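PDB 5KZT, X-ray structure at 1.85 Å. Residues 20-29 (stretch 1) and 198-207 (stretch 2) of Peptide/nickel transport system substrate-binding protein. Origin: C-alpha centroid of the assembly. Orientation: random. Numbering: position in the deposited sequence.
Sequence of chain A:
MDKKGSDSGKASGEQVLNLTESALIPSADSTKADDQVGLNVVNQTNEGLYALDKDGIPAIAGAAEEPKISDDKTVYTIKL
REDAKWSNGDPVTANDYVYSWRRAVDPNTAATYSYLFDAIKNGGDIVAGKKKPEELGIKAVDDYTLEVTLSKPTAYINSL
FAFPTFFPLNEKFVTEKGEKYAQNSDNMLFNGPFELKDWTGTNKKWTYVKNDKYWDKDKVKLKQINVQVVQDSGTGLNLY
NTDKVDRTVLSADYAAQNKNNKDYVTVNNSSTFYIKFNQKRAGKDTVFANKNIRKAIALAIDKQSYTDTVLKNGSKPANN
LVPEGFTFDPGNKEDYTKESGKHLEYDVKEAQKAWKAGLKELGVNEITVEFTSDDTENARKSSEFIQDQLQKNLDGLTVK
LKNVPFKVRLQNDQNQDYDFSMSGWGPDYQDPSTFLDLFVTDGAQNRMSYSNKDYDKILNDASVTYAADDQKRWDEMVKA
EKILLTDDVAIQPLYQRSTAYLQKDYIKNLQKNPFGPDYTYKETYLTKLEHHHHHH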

# COMPACT_ATOMS: atom_id res chain seq x y z
N THR A 20 -14.99 -9.22 -5.67
CA THR A 20 -15.31 -7.81 -5.70
C THR A 20 -14.09 -6.98 -5.31
O THR A 20 -13.16 -7.47 -4.67
N GLU A 21 -14.11 -5.71 -5.70
CA GLU A 21 -13.11 -4.74 -5.27
C GLU A 21 -13.86 -3.45 -4.91
O GLU A 21 -14.94 -3.22 -5.43
N SER A 22 -13.30 -2.63 -4.03
CA SER A 22 -13.99 -1.45 -3.50
C SER A 22 -13.75 -0.14 -4.28
O SER A 22 -14.32 0.89 -3.94
N ALA A 23 -12.92 -0.19 -5.32
CA ALA A 23 -12.50 1.00 -6.03
C ALA A 23 -12.03 0.63 -7.42
O ALA A 23 -11.55 -0.49 -7.64
N LEU A 24 -12.16 1.60 -8.33
CA LEU A 24 -11.59 1.52 -9.68
C LEU A 24 -10.06 1.46 -9.54
O LEU A 24 -9.50 2.02 -8.59
N ILE A 25 -9.41 0.80 -10.49
CA ILE A 25 -7.95 0.68 -10.48
C ILE A 25 -7.27 2.04 -10.71
O ILE A 25 -7.50 2.65 -11.74
N PRO A 26 -6.44 2.51 -9.76
CA PRO A 26 -5.78 3.80 -9.98
C PRO A 26 -4.63 3.72 -10.97
O PRO A 26 -4.44 4.67 -11.76
N SER A 27 -3.90 2.61 -10.96
CA SER A 27 -2.77 2.40 -11.87
C SER A 27 -2.51 0.92 -11.99
O SER A 27 -2.58 0.20 -11.00
N ALA A 28 -2.17 0.48 -13.20
CA ALA A 28 -1.66 -0.87 -13.38
C ALA A 28 -0.28 -0.85 -14.02
O ALA A 28 0.14 -1.83 -14.62
N ASP A 29 0.43 0.26 -13.87
CA ASP A 29 1.82 0.36 -14.32
C ASP A 29 2.67 -0.14 -13.17
O ASP A 29 2.68 0.49 -12.12
N ASP A 198 -10.38 -7.17 -20.37
CA ASP A 198 -11.64 -6.44 -20.18
C ASP A 198 -11.53 -5.17 -19.35
O ASP A 198 -12.55 -4.63 -18.94
N TRP A 199 -10.32 -4.68 -19.10
CA TRP A 199 -10.14 -3.45 -18.35
C TRP A 199 -9.90 -2.36 -19.38
O TRP A 199 -8.91 -2.42 -20.12
N THR A 200 -10.80 -1.37 -19.40
CA THR A 200 -10.71 -0.20 -20.31
C THR A 200 -9.84 0.91 -19.79
O THR A 200 -9.59 1.88 -20.51
N GLY A 201 -9.40 0.80 -18.53
CA GLY A 201 -8.71 1.89 -17.85
C GLY A 201 -9.56 2.61 -16.82
O GLY A 201 -9.02 3.15 -15.86
N THR A 202 -10.87 2.66 -17.05
CA THR A 202 -11.77 3.46 -16.22
C THR A 202 -13.10 2.78 -15.91
O THR A 202 -14.01 3.44 -15.43
N ASN A 203 -13.19 1.46 -16.11
CA ASN A 203 -14.44 0.74 -15.93
C ASN A 203 -14.45 -0.06 -14.63
O ASN A 203 -13.43 -0.18 -13.94
N LYS A 204 -15.63 -0.61 -14.32
CA LYS A 204 -15.90 -1.22 -13.02
C LYS A 204 -15.79 -2.74 -13.00
O LYS A 204 -16.20 -3.37 -12.01
N LYS A 205 -15.24 -3.33 -14.06
CA LYS A 205 -15.03 -4.76 -14.18
C LYS A 205 -13.68 -5.02 -14.82
O LYS A 205 -13.17 -4.20 -15.60
N TRP A 206 -13.09 -6.13 -14.45
CA TRP A 206 -11.91 -6.64 -15.13
C TRP A 206 -11.80 -8.12 -14.82
O TRP A 206 -12.48 -8.63 -13.93
N THR A 207 -10.91 -8.79 -15.57
CA THR A 207 -10.84 -10.24 -15.61
C THR A 207 -9.40 -10.72 -15.62
O THR A 207 -8.56 -10.14 -16.30

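The contact is built around one bump and one cleft. Trp199 and Trp206 both point toward stretch 1, and Ile25 points back between them. With chi1 m and chi2 t, the isoleucine extends its longer branch so that the terminal methyl CD1 reaches both indoles. It lies over a face of each: Ile25 CD1 is 3.7 Å from the centroid of the Trp199 five-membered ring and 3.6 Å from that of the Trp206 six-membered ring, in both cases close to the ring normal. These are CH-pi contacts, in which a weakly polarised methyl meets an electron-rich face. A slender methyl tip suits the corner between two steeply inclined rings; Ile25 has the largest area covered of any residue here.

The tryptophans form these walls by different rotamers, chi1 t for Trp199 and p for Trp206. Farther along the Trp199 indole, Ala28 also points toward stretch 2, its CB 3.7 Å from Trp199 CZ3; its small methyl adds an apolar contact to the six-membered ring. At Trp206, the aliphatic part of Glu21 packs against the indole, with Glu21 CB 3.9 Å from Trp206 CZ2. The glutamate's t, p conformation lets its carboxylate turn back on its own backbone, where Ser22 N donates to Glu21 OE2 at 3.0 Å. Ala23 O approaches the edge of the same ring, 3.7 Å from Trp206 CH2, and is buried without a polar partner.

Leu24 leaves its backbone sideways, but its m, p rotamer brings the end of the side chain nearer to stretch 2. There it rests largely on main chain: Leu24 CD2 is 3.6 Å from Thr202 O and Leu24 CG is 4.0 Å from Asn203 O. Leu24 CD1 lies 4.1 Å from CG of Lys204, whose aliphatic stem offers an apolar surface while its charged end leads away.

No direct hydrogen bond joins the stretches; water supplies the polar links. The oxygen of water 1 accepts from Ile25 N at 3.0 Å and from Trp199 NE1 at 2.8 Å, and the water donates a proton to Asn203 O, 2.8 Å from that oxygen. Thus Trp199 offers a face to the methyl and its indole nitrogen to water 1. The oxygen of water 2 lies 2.7 Å from Ile25 O and 2.8 Å from Gly201 O, lying between two carbonyls, both acceptors, that cannot hydrogen-bond each other. Gly201 has backbone angles at which a CB would jam against the preceding carbonyl oxygen, so glycine fits this turn.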

# COMPACT_ATOMS: atom_id res chain seq x y z
CB THR A 20 -16.46 -7.43 -4.74
OG1 THR A 20 -15.99 -7.51 -3.39
CG2 THR A 20 -17.65 -8.32 -4.92
CB GLU A 21 -12.11 -4.52 -6.40
CG GLU A 21 -10.88 -3.67 -6.08
CD GLU A 21 -10.10 -4.14 -4.87
OE1 GLU A 21 -9.08 -4.84 -5.04
OE2 GLU A 21 -10.49 -3.77 -3.73
CB SER A 22 -13.58 -1.25 -2.04
OG SER A 22 -12.17 -1.19 -1.95
CB ALA A 23 -11.37 1.69 -5.29
CB LEU A 24 -11.99 2.74 -10.50
CG LEU A 24 -13.36 2.73 -11.18
CD1 LEU A 24 -14.49 2.54 -10.20
CD2 LEU A 24 -13.53 4.03 -11.94
CB ILE A 25 -7.46 -0.30 -11.57
CG1 ILE A 25 -8.01 -1.70 -11.32
CG2 ILE A 25 -5.93 -0.34 -11.63
CD1 ILE A 25 -7.89 -2.61 -12.53
CB PRO A 26 -5.26 4.18 -8.57
CG PRO A 26 -6.15 3.40 -7.65
CD PRO A 26 -6.25 2.09 -8.36
CB SER A 27 -1.51 3.07 -11.33
OG SER A 27 -0.36 2.75 -12.10
CB ALA A 28 -2.63 -1.69 -14.22
CB ASP A 29 2.11 1.84 -14.67
CG ASP A 29 3.53 2.06 -15.22
OD1 ASP A 29 4.48 1.49 -14.65
OD2 ASP A 29 3.70 2.84 -16.21
CB ASP A 198 -12.73 -7.36 -19.57
CG ASP A 198 -12.90 -8.65 -20.34
OD1 ASP A 198 -13.03 -8.59 -21.56
OD2 ASP A 198 -12.94 -9.73 -19.72
CB TRP A 199 -8.97 -3.57 -17.37
CG TRP A 199 -8.77 -2.35 -16.55
CD1 TRP A 199 -9.70 -1.73 -15.77
CD2 TRP A 199 -7.57 -1.58 -16.44
NE1 TRP A 199 -9.15 -0.62 -15.18
CE2 TRP A 199 -7.84 -0.51 -15.55
CE3 TRP A 199 -6.29 -1.71 -16.97
CZ2 TRP A 199 -6.87 0.45 -15.21
CZ3 TRP A 199 -5.31 -0.74 -16.64
CH2 TRP A 199 -5.63 0.32 -15.76
CB THR A 200 -12.10 0.45 -20.63
OG1 THR A 200 -12.58 1.25 -19.52
CG2 THR A 200 -13.10 -0.59 -20.98
CB THR A 202 -12.04 4.82 -16.90
OG1 THR A 202 -12.63 4.61 -18.20
CG2 THR A 202 -10.75 5.60 -17.07
CB ASN A 203 -14.78 -0.14 -17.15
CG ASN A 203 -13.79 -1.27 -17.36
OD1 ASN A 203 -12.58 -1.07 -17.21
ND2 ASN A 203 -14.28 -2.44 -17.76
CB LYS A 204 -17.28 -0.79 -12.55
CG LYS A 204 -17.42 0.72 -12.45
CD LYS A 204 -18.66 1.11 -11.67
CE LYS A 204 -19.94 0.63 -12.34
NZ LYS A 204 -21.15 0.98 -11.52
CB LYS A 205 -16.16 -5.40 -14.99
CG LYS A 205 -17.48 -5.26 -14.27
CD LYS A 205 -18.64 -6.05 -14.87
CE LYS A 205 -19.94 -5.55 -14.25
NZ LYS A 205 -20.81 -6.67 -13.87
CB TRP A 206 -10.64 -5.89 -14.72
CG TRP A 206 -10.37 -5.81 -13.25
CD1 TRP A 206 -9.65 -6.69 -12.51
CD2 TRP A 206 -10.79 -4.78 -12.34
NE1 TRP A 206 -9.60 -6.29 -11.21
CE2 TRP A 206 -10.28 -5.11 -11.07
CE3 TRP A 206 -11.53 -3.60 -12.48
CZ2 TRP A 206 -10.49 -4.32 -9.94
CZ3 TRP A 206 -11.74 -2.80 -11.36
CH2 TRP A 206 -11.23 -3.18 -10.09
CB THR A 207 -11.53 -10.77 -16.88
OG1 THR A 207 -12.78 -10.11 -17.04
CG2 THR A 207 -11.76 -12.26 -16.81
O HOH W 1 -10.78 0.48 -13.13
O HOH W 2 -9.77 3.15 -13.17
O HOH W 3 -6.85 4.33 -14.04